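PDB 3UMV: deoxyribodipyrimidine photo-lyase from Oryza sativa Japonica Group, which uses light and a bound FAD cofactor to split cyclobutane pyrimidine dimers in ultraviolet-damaged DNA back into separate pyrimidines. Local coordinates for residues A[447-452]-A[457-462]; A[47-52]-A[244-249]; A[366-371]-A[376-381]. All coordinates share one frame; numbering follows the deposited sequence.

Interaction 1 of 3, residues A[447-452]-A[457-462]. With URE (urea), chain K; EDO (1,2-ethanediol), chain F.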
ATOM      1  N   GLN A 447      19.564 -10.599  -7.076  1.00 14.66           N
ATOM      2  CA  GLN A 447      20.557 -11.270  -7.920  1.00 13.01           C
ATOM      3  C   GLN A 447      20.268 -12.779  -7.970  1.00 14.64           C
ATOM      4  O   GLN A 447      19.441 -13.282  -7.209  1.00 18.61           O
ATOM      5  CB  GLN A 447      21.950 -11.072  -7.344  1.00 15.75           C
ATOM      6  CG  GLN A 447      22.108 -11.636  -5.953  1.00 18.58           C
ATOM      7  CD  GLN A 447      23.572 -11.704  -5.542  1.00 22.37           C
ATOM      8  OE1 GLN A 447      24.087 -10.788  -4.913  1.00 22.76           O
ATOM      9  NE2 GLN A 447      24.242 -12.784  -5.909  1.00 24.74           N
ATOM     10  N   GLY A 448      20.951 -13.493  -8.857  1.00 16.29           N
ATOM     11  CA  GLY A 448      20.919 -14.951  -8.864  1.00 14.01           C
ATOM     12  C   GLY A 448      21.943 -15.521  -7.886  1.00 19.96           C
ATOM     13  O   GLY A 448      22.848 -14.826  -7.421  1.00 25.04           O
ATOM     14  N   TRP A 449      21.804 -16.804  -7.585  1.00 15.20           N
ATOM     15  CA  TRP A 449      22.619 -17.465  -6.580  1.00 14.22           C
ATOM     16  C   TRP A 449      22.928 -18.863  -7.104  1.00 17.59           C
ATOM     17  O   TRP A 449      22.498 -19.228  -8.199  1.00 19.89           O
ATOM     18  CB  TRP A 449      21.845 -17.529  -5.249  1.00 17.96           C
ATOM     19  CG  TRP A 449      21.462 -16.160  -4.731  1.00 19.09           C
ATOM     20  CD1 TRP A 449      20.300 -15.461  -5.002  1.00 18.89           C
ATOM     21  CD2 TRP A 449      22.235 -15.319  -3.868  1.00 22.85           C
ATOM     22  NE1 TRP A 449      20.326 -14.239  -4.370  1.00 21.25           N
ATOM     23  CE2 TRP A 449      21.493 -14.132  -3.659  1.00 20.84           C
ATOM     24  CE3 TRP A 449      23.483 -15.452  -3.250  1.00 24.86           C
ATOM     25  CZ2 TRP A 449      21.965 -13.088  -2.858  1.00 24.37           C
ATOM     26  CZ3 TRP A 449      23.946 -14.412  -2.459  1.00 25.95           C
ATOM     27  CH2 TRP A 449      23.191 -13.250  -2.274  1.00 22.75           C
ATOM     28  N   LYS A 450      23.652 -19.655  -6.324  1.00 16.88           N
ATOM     29  CA  LYS A 450      24.093 -20.961  -6.799  1.00 17.92           C
ATOM     30  C   LYS A 450      22.916 -21.829  -7.231  1.00 17.76           C
ATOM     31  O   LYS A 450      21.956 -21.999  -6.482  1.00 19.91           O
ATOM     32  CB  LYS A 450      24.893 -21.668  -5.704  1.00 23.74           C
ATOM     33  CG  LYS A 450      25.628 -22.909  -6.180  1.00 30.95           C
ATOM     34  CD  LYS A 450      26.495 -23.483  -5.069  1.00 36.79           C
ATOM     35  CE  LYS A 450      27.470 -24.525  -5.603  1.00 40.29           C
ATOM     36  NZ  LYS A 450      26.775 -25.701  -6.191  1.00 44.35           N
ATOM     37  N   GLU A 451      22.993 -22.358  -8.449  1.00 19.34           N
ATOM     38  CA  GLU A 451      21.922 -23.175  -9.001  1.00 18.99           C
ATOM     39  C   GLU A 451      21.680 -24.411  -8.140  1.00 21.99           C
ATOM     40  O   GLU A 451      22.623 -25.116  -7.769  1.00 24.10           O
ATOM     41  CB  GLU A 451      22.233 -23.581 -10.441  1.00 21.59           C
ATOM     42  CG  GLU A 451      20.991 -23.849 -11.275  1.00 24.50           C
ATOM     43  CD  GLU A 451      21.298 -24.087 -12.737  1.00 29.33           C
ATOM     44  OE1 GLU A 451      20.392 -24.545 -13.463  1.00 27.79           O
ATOM     45  OE2 GLU A 451      22.441 -23.814 -13.164  1.00 33.59           O
ATOM     46  N   ARG A 452      20.413 -24.660  -7.831  1.00 20.72           N
ATOM     47  CA  ARG A 452      20.002 -25.829  -7.063  1.00 21.87           C
ATOM     48  C   ARG A 452      18.686 -26.332  -7.631  1.00 21.05           C
ATOM     49  O   ARG A 452      18.040 -25.636  -8.417  1.00 19.42           O
ATOM     50  CB  ARG A 452      19.839 -25.462  -5.590  1.00 25.41           C
ATOM     51  CG  ARG A 452      18.782 -24.413  -5.339  1.00 27.95           C
ATOM     52  CD  ARG A 452      18.674 -24.092  -3.864  1.00 29.71           C
ATOM     53  NE  ARG A 452      18.341 -25.286  -3.099  1.00 37.88           N
ATOM     54  CZ  ARG A 452      19.065 -25.760  -2.089  1.00 41.59           C
ATOM     55  NH1 ARG A 452      20.171 -25.127  -1.696  1.00 37.04           N
ATOM     56  NH2 ARG A 452      18.671 -26.867  -1.465  1.00 42.51           N
ATOM     57  N   LYS A 457      18.509 -20.731  -9.899  1.00 14.94           N
ATOM     58  CA  LYS A 457      19.311 -19.658  -9.304  1.00 17.39           C
ATOM     59  C   LYS A 457      18.521 -18.670  -8.436  1.00 14.00           C
ATOM     60  O   LYS A 457      19.070 -17.689  -7.943  1.00 15.97           O
ATOM     61  CB  LYS A 457      20.086 -18.920 -10.392  1.00 19.59           C
ATOM     62  CG  LYS A 457      20.957 -19.856 -11.210  1.00 22.48           C
ATOM     63  CD  LYS A 457      21.721 -19.123 -12.292  1.00 25.99           C
ATOM     64  CE  LYS A 457      22.381 -20.119 -13.228  1.00 31.96           C
ATOM     65  NZ  LYS A 457      23.154 -19.444 -14.310  1.00 34.09           N
ATOM     66  N   ILE A 458      17.230 -18.914  -8.252  1.00 15.02           N
ATOM     67  CA  ILE A 458      16.438 -18.047  -7.384  1.00 11.41           C
ATOM     68  C   ILE A 458      16.967 -18.257  -5.967  1.00 11.00           C
ATOM     69  O   ILE A 458      17.232 -19.385  -5.577  1.00 15.31           O
ATOM     70  CB  ILE A 458      14.946 -18.430  -7.420  1.00 12.89           C
ATOM     71  CG1 ILE A 458      14.407 -18.299  -8.850  1.00 14.38           C
ATOM     72  CG2 ILE A 458      14.153 -17.565  -6.443  1.00 13.16           C
ATOM     73  CD1 ILE A 458      14.634 -16.916  -9.467  1.00 11.99           C
ATOM     74  N   ARG A 459      17.104 -17.172  -5.203  1.00 12.96           N
ATOM     75  CA  ARG A 459      17.608 -17.244  -3.828  1.00 11.61           C
ATOM     76  C   ARG A 459      16.841 -18.247  -2.951  1.00 12.02           C
ATOM     77  O   ARG A 459      15.598 -18.250  -2.917  1.00 12.53           O
ATOM     78  CB  ARG A 459      17.599 -15.849  -3.186  1.00 11.23           C
ATOM     79  CG  ARG A 459      18.206 -15.821  -1.774  1.00 16.50           C
ATOM     80  CD  ARG A 459      17.851 -14.536  -1.017  1.00 16.52           C
ATOM     81  NE  ARG A 459      18.313 -13.330  -1.704  1.00 15.81           N
ATOM     82  CZ  ARG A 459      18.956 -12.331  -1.109  1.00 21.43           C
ATOM     83  NH1 ARG A 459      19.217 -12.397   0.193  1.00 29.08           N
ATOM     84  NH2 ARG A 459      19.342 -11.264  -1.815  1.00 19.15           N
ATOM     85  N   TYR A 460      17.591 -19.091  -2.238  1.00 15.13           N
ATOM     86  CA  TYR A 460      17.026 -20.139  -1.394  1.00 14.86           C
ATOM     87  C   TYR A 460      17.141 -19.726   0.071  1.00 17.62           C
ATOM     88  O   TYR A 460      18.086 -19.043   0.450  1.00 21.13           O
ATOM     89  CB  TYR A 460      17.776 -21.461  -1.618  1.00 16.80           C
ATOM     90  CG  TYR A 460      17.142 -22.656  -0.936  1.00 19.78           C
ATOM     91  CD1 TYR A 460      17.787 -23.304   0.107  1.00 25.88           C
ATOM     92  CD2 TYR A 460      15.908 -23.137  -1.340  1.00 18.28           C
ATOM     93  CE1 TYR A 460      17.216 -24.401   0.730  1.00 25.57           C
ATOM     94  CE2 TYR A 460      15.321 -24.233  -0.717  1.00 18.20           C
ATOM     95  CZ  TYR A 460      15.981 -24.856   0.315  1.00 23.84           C
ATOM     96  OH  TYR A 460      15.414 -25.948   0.946  1.00 24.63           O
ATOM     97  N   MET A 461      16.165 -20.123   0.880  1.00 15.98           N
ATOM     98  CA  MET A 461      16.231 -19.936   2.325  1.00 16.96           C
ATOM     99  C   MET A 461      15.728 -21.225   2.951  1.00 19.94           C
ATOM    100  O   MET A 461      14.875 -21.906   2.377  1.00 23.73           O
ATOM    101  CB  MET A 461      15.350 -18.769   2.772  1.00 16.02           C
ATOM    102  CG  MET A 461      15.805 -17.368   2.320  1.00 14.83           C
ATOM    103  SD  MET A 461      14.552 -16.105   2.714  1.00 23.52           S
ATOM    104  CE  MET A 461      14.834 -15.867   4.473  1.00 23.67           C
ATOM    105  N   ASN A 462      16.255 -21.589   4.117  1.00 21.34           N
ATOM    106  CA  ASN A 462      15.767 -22.804   4.765  1.00 24.02           C
ATOM    107  C   ASN A 462      15.682 -22.682   6.274  1.00 23.73           C
ATOM    108  O   ASN A 462      16.126 -21.679   6.851  1.00 22.34           O
ATOM    109  CB  ASN A 462      16.545 -24.061   4.330  1.00 27.30           C
ATOM    110  CG  ASN A 462      18.029 -24.003   4.682  1.00 31.42           C
ATOM    111  OD1 ASN A 462      18.492 -23.091   5.377  1.00 33.00           O
ATOM    112  ND2 ASN A 462      18.779 -25.000   4.211  1.00 33.53           N
TER
HETATM  113  C   URE K 902      20.534 -20.587  -3.974  1.00 36.16           C
HETATM  114  O   URE K 902      19.754 -20.807  -4.907  1.00 35.62           O
HETATM  115  N1  URE K 902      20.290 -19.655  -3.075  1.00 30.04           N
HETATM  116  N2  URE K 902      21.628 -21.302  -3.866  1.00 35.40           N
HETATM  117  C1  EDO F 706      14.869 -28.353  -2.792  1.00 48.99           C
HETATM  118  O1  EDO F 706      13.551 -28.480  -2.417  1.00 50.48           O
HETATM  119  C2  EDO F 706      15.300 -27.197  -3.372  1.00 45.09           C
HETATM  120  O2  EDO F 706      16.630 -27.045  -3.680  1.00 44.48           O
HETATM  121  O   HOH W   1      17.042 -14.621  -6.408  1.00 16.32           O

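Interaction 2 of 3, residues A[47-52]-A[244-249]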
ATOM      1  N   ASP A  47      -4.890   7.871  -1.092  1.00 13.94           N
ATOM      2  CA  ASP A  47      -4.331   8.630   0.022  1.00 13.26           C
ATOM      3  C   ASP A  47      -5.416   9.171   0.944  1.00 15.22           C
ATOM      4  O   ASP A  47      -5.849  10.319   0.831  1.00 15.68           O
ATOM      5  CB  ASP A  47      -3.393   9.714  -0.520  1.00 14.12           C
ATOM      6  CG  ASP A  47      -2.203   9.114  -1.269  1.00 17.52           C
ATOM      7  OD1 ASP A  47      -2.246   9.089  -2.512  1.00 19.10           O
ATOM      8  OD2 ASP A  47      -1.254   8.609  -0.614  1.00 15.70           O
ATOM      9  N   GLN A  48      -5.844   8.302   1.859  1.00 13.83           N
ATOM     10  CA  GLN A  48      -6.994   8.540   2.712  1.00 12.38           C
ATOM     11  C   GLN A  48      -6.630   9.334   3.963  1.00 15.81           C
ATOM     12  O   GLN A  48      -6.660   8.815   5.093  1.00 16.67           O
ATOM     13  CB  GLN A  48      -7.659   7.208   3.043  1.00 13.17           C
ATOM     14  CG  GLN A  48      -8.142   6.500   1.782  1.00 14.67           C
ATOM     15  CD  GLN A  48      -8.271   5.001   1.945  1.00 18.84           C
ATOM     16  OE1 GLN A  48      -8.575   4.501   3.031  1.00 24.15           O
ATOM     17  NE2 GLN A  48      -8.050   4.275   0.857  1.00 20.71           N
ATOM     18  N   ARG A  49      -6.286  10.596   3.725  1.00 17.23           N
ATOM     19  CA  ARG A  49      -5.847  11.539   4.750  1.00 12.41           C
ATOM     20  C   ARG A  49      -5.998  12.962   4.226  1.00 17.22           C
ATOM     21  O   ARG A  49      -5.952  13.204   3.019  1.00 15.78           O
ATOM     22  CB  ARG A  49      -4.384  11.284   5.138  1.00 12.40           C
ATOM     23  CG  ARG A  49      -3.378  11.710   4.071  1.00 11.93           C
ATOM     24  CD  ARG A  49      -1.931  11.288   4.416  1.00 14.62           C
ATOM     25  NE  ARG A  49      -1.061  11.640   3.294  1.00 12.34           N
ATOM     26  CZ  ARG A  49      -0.831  10.861   2.242  1.00 18.16           C
ATOM     27  NH1 ARG A  49      -1.341   9.626   2.178  1.00 13.45           N
ATOM     28  NH2 ARG A  49      -0.065  11.313   1.259  1.00 15.51           N
ATOM     29  N   LEU A  50      -6.185  13.904   5.147  1.00 15.79           N
ATOM     30  CA  LEU A  50      -6.252  15.322   4.791  1.00 17.35           C
ATOM     31  C   LEU A  50      -4.886  15.998   4.943  1.00 20.71           C
ATOM     32  O   LEU A  50      -4.577  16.926   4.204  1.00 21.75           O
ATOM     33  CB  LEU A  50      -7.307  16.043   5.623  1.00 20.00           C
ATOM     34  CG  LEU A  50      -8.693  15.411   5.535  1.00 20.63           C
ATOM     35  CD1 LEU A  50      -9.670  16.095   6.493  1.00 22.37           C
ATOM     36  CD2 LEU A  50      -9.190  15.464   4.092  1.00 17.56           C
ATOM     37  N   ALA A  51      -4.058  15.528   5.876  1.00 18.87           N
ATOM     38  CA  ALA A  51      -2.760  16.152   6.079  1.00 19.74           C
ATOM     39  C   ALA A  51      -1.737  15.590   5.107  1.00 14.95           C
ATOM     40  O   ALA A  51      -1.863  14.452   4.649  1.00 15.70           O
ATOM     41  CB  ALA A  51      -2.278  15.964   7.519  1.00 26.12           C
ATOM     42  N   ASP A  52      -0.723  16.384   4.795  1.00 14.62           N
ATOM     43  CA  ASP A  52       0.419  15.885   4.022  1.00 13.21           C
ATOM     44  C   ASP A  52      -0.010  15.160   2.734  1.00 14.91           C
ATOM     45  O   ASP A  52       0.554  14.117   2.370  1.00 13.64           O
ATOM     46  CB  ASP A  52       1.238  14.919   4.880  1.00 15.74           C
ATOM     47  CG  ASP A  52       1.742  15.557   6.158  1.00 21.48           C
ATOM     48  OD1 ASP A  52       1.857  14.843   7.178  1.00 23.92           O
ATOM     49  OD2 ASP A  52       2.021  16.777   6.141  1.00 20.36           O
ATOM     50  N   PRO A 244      -7.331   2.420  12.978  1.00 20.15           N
ATOM     51  CA  PRO A 244      -7.064   3.067  11.692  1.00 19.11           C
ATOM     52  C   PRO A 244      -7.203   4.586  11.731  1.00 20.25           C
ATOM     53  O   PRO A 244      -7.885   5.128  12.605  1.00 20.63           O
ATOM     54  CB  PRO A 244      -8.144   2.486  10.779  1.00 18.61           C
ATOM     55  CG  PRO A 244      -9.281   2.167  11.712  1.00 20.63           C
ATOM     56  CD  PRO A 244      -8.626   1.714  12.999  1.00 21.61           C
ATOM     57  N   GLY A 245      -6.566   5.255  10.775  1.00 17.67           N
ATOM     58  CA  GLY A 245      -6.762   6.684  10.593  1.00 19.77           C
ATOM     59  C   GLY A 245      -5.528   7.533  10.830  1.00 22.35           C
ATOM     60  O   GLY A 245      -4.519   7.052  11.356  1.00 21.85           O
ATOM     61  N   GLU A 246      -5.623   8.802  10.448  1.00 22.76           N
ATOM     62  CA  GLU A 246      -4.523   9.760  10.580  1.00 20.01           C
ATOM     63  C   GLU A 246      -4.026   9.910  12.013  1.00 20.26           C
ATOM     64  O   GLU A 246      -2.822   9.884  12.263  1.00 23.57           O
ATOM     65  CB  GLU A 246      -4.940  11.142  10.077  1.00 22.75           C
ATOM     66  CG  GLU A 246      -5.286  11.222   8.607  1.00 18.39           C
ATOM     67  CD  GLU A 246      -5.464  12.664   8.139  1.00 25.89           C
ATOM     68  OE1 GLU A 246      -6.625  13.093   7.948  1.00 26.88           O
ATOM     69  OE2 GLU A 246      -4.444  13.368   7.964  1.00 25.81           O
ATOM     70  N   GLU A 247      -4.955  10.091  12.943  1.00 22.44           N
ATOM     71  CA  GLU A 247      -4.604  10.369  14.331  1.00 24.29           C
ATOM     72  C   GLU A 247      -3.797   9.208  14.922  1.00 25.23           C
ATOM     73  O   GLU A 247      -2.745   9.419  15.521  1.00 29.66           O
ATOM     74  CB  GLU A 247      -5.873  10.652  15.137  1.00 32.52           C
ATOM     75  CG  GLU A 247      -5.650  11.092  16.568  1.00 42.97           C
ATOM     76  CD  GLU A 247      -6.887  11.747  17.159  1.00 54.20           C
ATOM     77  OE1 GLU A 247      -7.559  12.507  16.427  1.00 56.79           O
ATOM     78  OE2 GLU A 247      -7.190  11.500  18.346  1.00 59.27           O
ATOM     79  N   ALA A 248      -4.279   7.982  14.739  1.00 23.85           N
ATOM     80  CA  ALA A 248      -3.579   6.807  15.250  1.00 22.23           C
ATOM     81  C   ALA A 248      -2.265   6.569  14.510  1.00 21.63           C
ATOM     82  O   ALA A 248      -1.315   6.031  15.084  1.00 21.95           O
ATOM     83  CB  ALA A 248      -4.467   5.566  15.161  1.00 21.28           C
ATOM     84  N   ALA A 249      -2.213   6.967  13.237  1.00 20.60           N
ATOM     85  CA  ALA A 249      -1.013   6.750  12.419  1.00 15.90           C
ATOM     86  C   ALA A 249       0.151   7.621  12.897  1.00 17.51           C
ATOM     87  O   ALA A 249       1.290   7.162  13.015  1.00 23.97           O
ATOM     88  CB  ALA A 249      -1.311   7.022  10.924  1.00 14.29           C
TER

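Interaction 3 of 3, residues A[366-371]-A[376-381]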
ATOM      1  N   GLU A 366      -5.336 -25.158   0.028  1.00 22.54           N
ATOM      2  CA  GLU A 366      -6.074 -25.319   1.281  1.00 22.76           C
ATOM      3  C   GLU A 366      -5.159 -25.702   2.443  1.00 19.33           C
ATOM      4  O   GLU A 366      -5.280 -25.149   3.536  1.00 22.80           O
ATOM      5  CB  GLU A 366      -7.226 -26.329   1.135  1.00 26.40           C
ATOM      6  CG  GLU A 366      -8.018 -26.587   2.428  1.00 38.42           C
ATOM      7  CD  GLU A 366      -7.560 -27.843   3.187  1.00 52.15           C
ATOM      8  OE1 GLU A 366      -7.388 -28.914   2.551  1.00 57.05           O
ATOM      9  OE2 GLU A 366      -7.377 -27.761   4.426  1.00 54.31           O
ATOM     10  N   GLN A 367      -4.241 -26.634   2.196  1.00 17.71           N
ATOM     11  CA  GLN A 367      -3.292 -27.093   3.215  1.00 21.91           C
ATOM     12  C   GLN A 367      -2.335 -25.985   3.661  1.00 16.47           C
ATOM     13  O   GLN A 367      -2.034 -25.866   4.852  1.00 15.95           O
ATOM     14  CB  GLN A 367      -2.492 -28.292   2.710  1.00 21.12           C
ATOM     15  CG  GLN A 367      -3.309 -29.584   2.655  1.00 14.80           C
ATOM     16  CD  GLN A 367      -2.651 -30.673   1.830  1.00 17.56           C
ATOM     17  OE1 GLN A 367      -1.766 -30.408   1.025  1.00 21.34           O
ATOM     18  NE2 GLN A 367      -3.100 -31.920   2.018  1.00 21.18           N
ATOM     19  N   LEU A 368      -1.855 -25.197   2.706  1.00 16.53           N
ATOM     20  CA  LEU A 368      -1.024 -24.038   3.025  1.00 15.76           C
ATOM     21  C   LEU A 368      -1.820 -23.018   3.822  1.00 15.48           C
ATOM     22  O   LEU A 368      -1.371 -22.526   4.862  1.00 17.84           O
ATOM     23  CB  LEU A 368      -0.478 -23.411   1.742  1.00 18.36           C
ATOM     24  CG  LEU A 368       0.510 -24.281   0.954  1.00 15.97           C
ATOM     25  CD1 LEU A 368       0.760 -23.740  -0.453  1.00 18.04           C
ATOM     26  CD2 LEU A 368       1.824 -24.455   1.714  1.00 14.72           C
ATOM     27  N   GLU A 369      -3.006 -22.690   3.335  1.00 15.84           N
ATOM     28  CA  GLU A 369      -3.827 -21.679   3.997  1.00 16.91           C
ATOM     29  C   GLU A 369      -4.102 -22.025   5.459  1.00 17.13           C
ATOM     30  O   GLU A 369      -4.141 -21.149   6.324  1.00 17.01           O
ATOM     31  CB  GLU A 369      -5.147 -21.494   3.269  1.00 15.10           C
ATOM     32  CG  GLU A 369      -6.039 -20.478   3.952  1.00 14.77           C
ATOM     33  CD  GLU A 369      -7.099 -19.933   3.044  1.00 19.25           C
ATOM     34  OE1 GLU A 369      -7.789 -18.996   3.474  1.00 18.05           O
ATOM     35  OE2 GLU A 369      -7.246 -20.429   1.905  1.00 22.92           O
ATOM     36  N   ASN A 370      -4.309 -23.305   5.731  1.00 17.57           N
ATOM     37  CA  ASN A 370      -4.622 -23.742   7.083  1.00 18.81           C
ATOM     38  C   ASN A 370      -3.400 -24.153   7.899  1.00 20.37           C
ATOM     39  O   ASN A 370      -3.543 -24.698   8.997  1.00 18.30           O
ATOM     40  CB  ASN A 370      -5.663 -24.866   7.050  1.00 22.99           C
ATOM     41  CG  ASN A 370      -7.022 -24.374   6.602  1.00 23.94           C
ATOM     42  OD1 ASN A 370      -7.409 -24.533   5.440  1.00 28.58           O
ATOM     43  ND2 ASN A 370      -7.745 -23.740   7.515  1.00 27.52           N
ATOM     44  N   ALA A 371      -2.211 -23.879   7.359  1.00 16.95           N
ATOM     45  CA  ALA A 371      -0.947 -24.114   8.052  1.00 15.42           C
ATOM     46  C   ALA A 371      -0.755 -25.578   8.457  1.00 19.00           C
ATOM     47  O   ALA A 371      -0.428 -25.881   9.609  1.00 18.95           O
ATOM     48  CB  ALA A 371      -0.811 -23.179   9.271  1.00 13.80           C
ATOM     49  N   PRO A 376       7.154 -26.443  11.113  1.00 19.39           N
ATOM     50  CA  PRO A 376       6.472 -25.653  12.139  1.00 19.11           C
ATOM     51  C   PRO A 376       6.811 -24.167  12.068  1.00 18.45           C
ATOM     52  O   PRO A 376       6.002 -23.360  12.500  1.00 18.68           O
ATOM     53  CB  PRO A 376       6.985 -26.255  13.449  1.00 21.40           C
ATOM     54  CG  PRO A 376       8.297 -26.836  13.096  1.00 19.50           C
ATOM     55  CD  PRO A 376       8.155 -27.354  11.697  1.00 18.32           C
ATOM     56  N   LEU A 377       7.984 -23.834  11.546  1.00 19.29           N
ATOM     57  CA  LEU A 377       8.366 -22.444  11.341  1.00 13.79           C
ATOM     58  C   LEU A 377       7.470 -21.811  10.258  1.00 16.07           C
ATOM     59  O   LEU A 377       6.955 -20.713  10.439  1.00 16.33           O
ATOM     60  CB  LEU A 377       9.840 -22.333  10.974  1.00 16.21           C
ATOM     61  CG  LEU A 377      10.314 -20.905  10.677  1.00 16.82           C
ATOM     62  CD1 LEU A 377      10.007 -19.956  11.850  1.00 16.78           C
ATOM     63  CD2 LEU A 377      11.793 -20.900  10.346  1.00 18.89           C
ATOM     64  N   TRP A 378       7.247 -22.534   9.164  1.00 15.53           N
ATOM     65  CA  TRP A 378       6.376 -22.034   8.108  1.00 12.49           C
ATOM     66  C   TRP A 378       4.949 -21.909   8.619  1.00 16.49           C
ATOM     67  O   TRP A 378       4.295 -20.887   8.427  1.00 15.56           O
ATOM     68  CB  TRP A 378       6.426 -22.930   6.869  1.00 11.35           C
ATOM     69  CG  TRP A 378       5.746 -22.246   5.721  1.00 11.08           C
ATOM     70  CD1 TRP A 378       6.342 -21.431   4.795  1.00 12.75           C
ATOM     71  CD2 TRP A 378       4.337 -22.230   5.430  1.00 14.58           C
ATOM     72  NE1 TRP A 378       5.401 -20.937   3.931  1.00 12.44           N
ATOM     73  CE2 TRP A 378       4.162 -21.415   4.284  1.00 12.04           C
ATOM     74  CE3 TRP A 378       3.211 -22.846   6.005  1.00 14.63           C
ATOM     75  CZ2 TRP A 378       2.904 -21.172   3.720  1.00 10.44           C
ATOM     76  CZ3 TRP A 378       1.965 -22.621   5.433  1.00 13.00           C
ATOM     77  CH2 TRP A 378       1.824 -21.792   4.294  1.00 12.94           C
ATOM     78  N   ASN A 379       4.471 -22.952   9.294  1.00 13.13           N
ATOM     79  CA  ASN A 379       3.141 -22.895   9.868  1.00 16.06           C
ATOM     80  C   ASN A 379       2.948 -21.672  10.751  1.00 17.03           C
ATOM     81  O   ASN A 379       1.894 -21.041  10.700  1.00 15.06           O
ATOM     82  CB  ASN A 379       2.843 -24.159  10.691  1.00 12.74           C
ATOM     83  CG  ASN A 379       2.722 -25.412   9.848  1.00 17.37           C
ATOM     84  OD1 ASN A 379       2.786 -26.523  10.384  1.00 23.46           O
ATOM     85  ND2 ASN A 379       2.548 -25.259   8.542  1.00 13.45           N
ATOM     86  N   ALA A 380       3.957 -21.348  11.565  1.00 15.48           N
ATOM     87  CA  ALA A 380       3.897 -20.190  12.456  1.00 16.28           C
ATOM     88  C   ALA A 380       3.760 -18.891  11.667  1.00 12.97           C
ATOM     89  O   ALA A 380       2.979 -18.026  12.029  1.00 15.37           O
ATOM     90  CB  ALA A 380       5.150 -20.146  13.395  1.00 13.34           C
ATOM     91  N   SER A 381       4.519 -18.768  10.584  1.00 15.12           N
ATOM     92  CA  SER A 381       4.462 -17.559   9.772  1.00 15.52           C
ATOM     93  C   SER A 381       3.085 -17.411   9.133  1.00 16.85           C
ATOM     94  O   SER A 381       2.513 -16.325   9.119  1.00 13.70           O
ATOM     95  CB  SER A 381       5.581 -17.530   8.725  1.00 13.77           C
ATOM     96  OG  SER A 381       5.404 -18.493   7.702  1.00 16.32           O
TER

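Interaction 1 of 3, residues A[447-452]-A[457-462]
The guanidinium of Arg-452 lies flat on one face of the Tyr-460 ring, the planes 6° apart and the centres 3.7 Å from each other, both a stack and a cation-pi contact. CG of Tyr-460, anti to the backbone N (chi1 -172°), carries the ring to the arginine. At the guanidinium edge lies an ethanediol, probably from the crystallisation liquor, while Tyr-460 OH is hydrogen-bonded to Glu-405. The Trp-449 indole is covered on one face by Arg-459, whose CG stands 4.0 Å from the centroid of the five-membered ring in a CH-pi contact; Gln-447 NE2 lies over the rim of the opposite face, and water 1, which accepts from Arg-459 N, sits at the edge in the ring plane. The Arg-459 guanidinium, turned 69° from the indole, has Trp-449 CZ2 over one face and its NE salt-bridged to Asp-446. An alanine in place of Tyr-460 would probably deprive the Arg-452 guanidinium of its stacking surface and let it swing. Trp-449 N donates to Lys-457 O over 2.9 Å, and urea N2 to Lys-450 O at 2.7 Å. This is an irregular surface loop joining helices 431-442 and 463-469, folded back into a small urea pocket.

Interaction 2 of 3, residues A[47-52]-A[244-249]
Arg-49 meets Glu-246 through its CB, which packs 3.5 Å from Glu-246 CD, but its charged end leads away from Glu-246, to partners within the loop and beyond it. The loop starts with Asp-47, whose OD2 receives Arg-49 NH1 at 3.0 Å in a salt bridge, on the lone pair that faces away from the other carboxylate oxygen; His-169 is a second partner of OD2. Gln-48 is the centre of an inverse gamma turn, and this bend is followed by the extended backbone of Arg-49. With chi1 at 72°, CG of Arg-49 sits between the backbone N and the carbonyl carbon, and the straight chain beyond it carries the guanidinium off. There NE and NH2 grip Asp-52 O side-on, each at 3.1 Å and from the same face of the carbonyl, while Gly-291 O and Ala-168 O take further guanidinium N-H groups. The loop follows strand 40-44 of the photolyase alpha/beta domain and leads into helix 54-66; across it stands the first turn of helix 246-254, with Gly-245 as N-cap. Next in line, Leu-50 N points nearly straight at Glu-246 OE1, 2.9 Å away with 175° at the hydrogen, and reaches that oxygen from above the carboxylate plane. Ala-51 N meets the other oxygen, OE2, over 3.0 Å on its syn side, 27° out of the carboxylate plane, a second bond that fixes the rotation of the group. Ala-51 CB closes in on Glu-246 OE2 at 3.4 Å.

Interaction 3 of 3, residues A[366-371]-A[376-381]
Leu-368 and Trp-378 cross at about a right angle, the leucine meeting the outer end of the six-membered ring. Leu-368 CD2 comes within 3.7 Å of Trp-378 CH2, and its line to the ring centroid, 4.2 Å long, leans 29° from the ring normal, so the CH-pi contact is off-centre. The backbone meets the same end of the indole differently: Leu-368 O lies close to the ring plane, 3.3 Å from Trp-378 CH2, and Ala-371 CA also approaches at the edge. Trp-378 reaches this position because its CG is anti to the backbone N (chi1 -169°), which sends the benzo end toward helix 365-369. That helix closes in a Schellman motif: Ala-371, with positive phi, is the C-prime residue, Ala-371 N returns to Leu-368 O, and Lys-372 N to Gln-367 O. The carbonyl at the indole edge is therefore one already engaged by the helix end. A short link then joins helix 365-369 to helix 376-388, and Ala-371 and Asn-379 bring their CA atoms to 4.6 Å. Here Ala-371 CB packs on the backbone of the second helix, 3.7 Å from Asn-379 O. Trp-378 is predicted to carry electrons as a tryptophanyl radical; its NE1 donates to Trp-399 O, and its ring meets that of Trp-399 with planes about 10° apart and that of Trp-406 edge-to-face.

How the interactions relate
Interactions 1 and 3 have their centres 23 Å apart and their nearest atoms about 6 Å apart, without touching. Trp-406, a predicted electron-transfer tryptophan, is near both: its side chain is about 4 Å from that of Trp-378 in interaction 3 and about 7 Å from that of Tyr-460 in interaction 1. FAD lies about 9 Å from the Trp-378 side chain and about 10 Å from that of Arg-459. Interaction 2 is on the other side of the chain's centre from interaction 1, 40 Å between centres, and 33 Å from interaction 3; even so, its Arg-49 side chain is about 12 Å from the flavin cofactor.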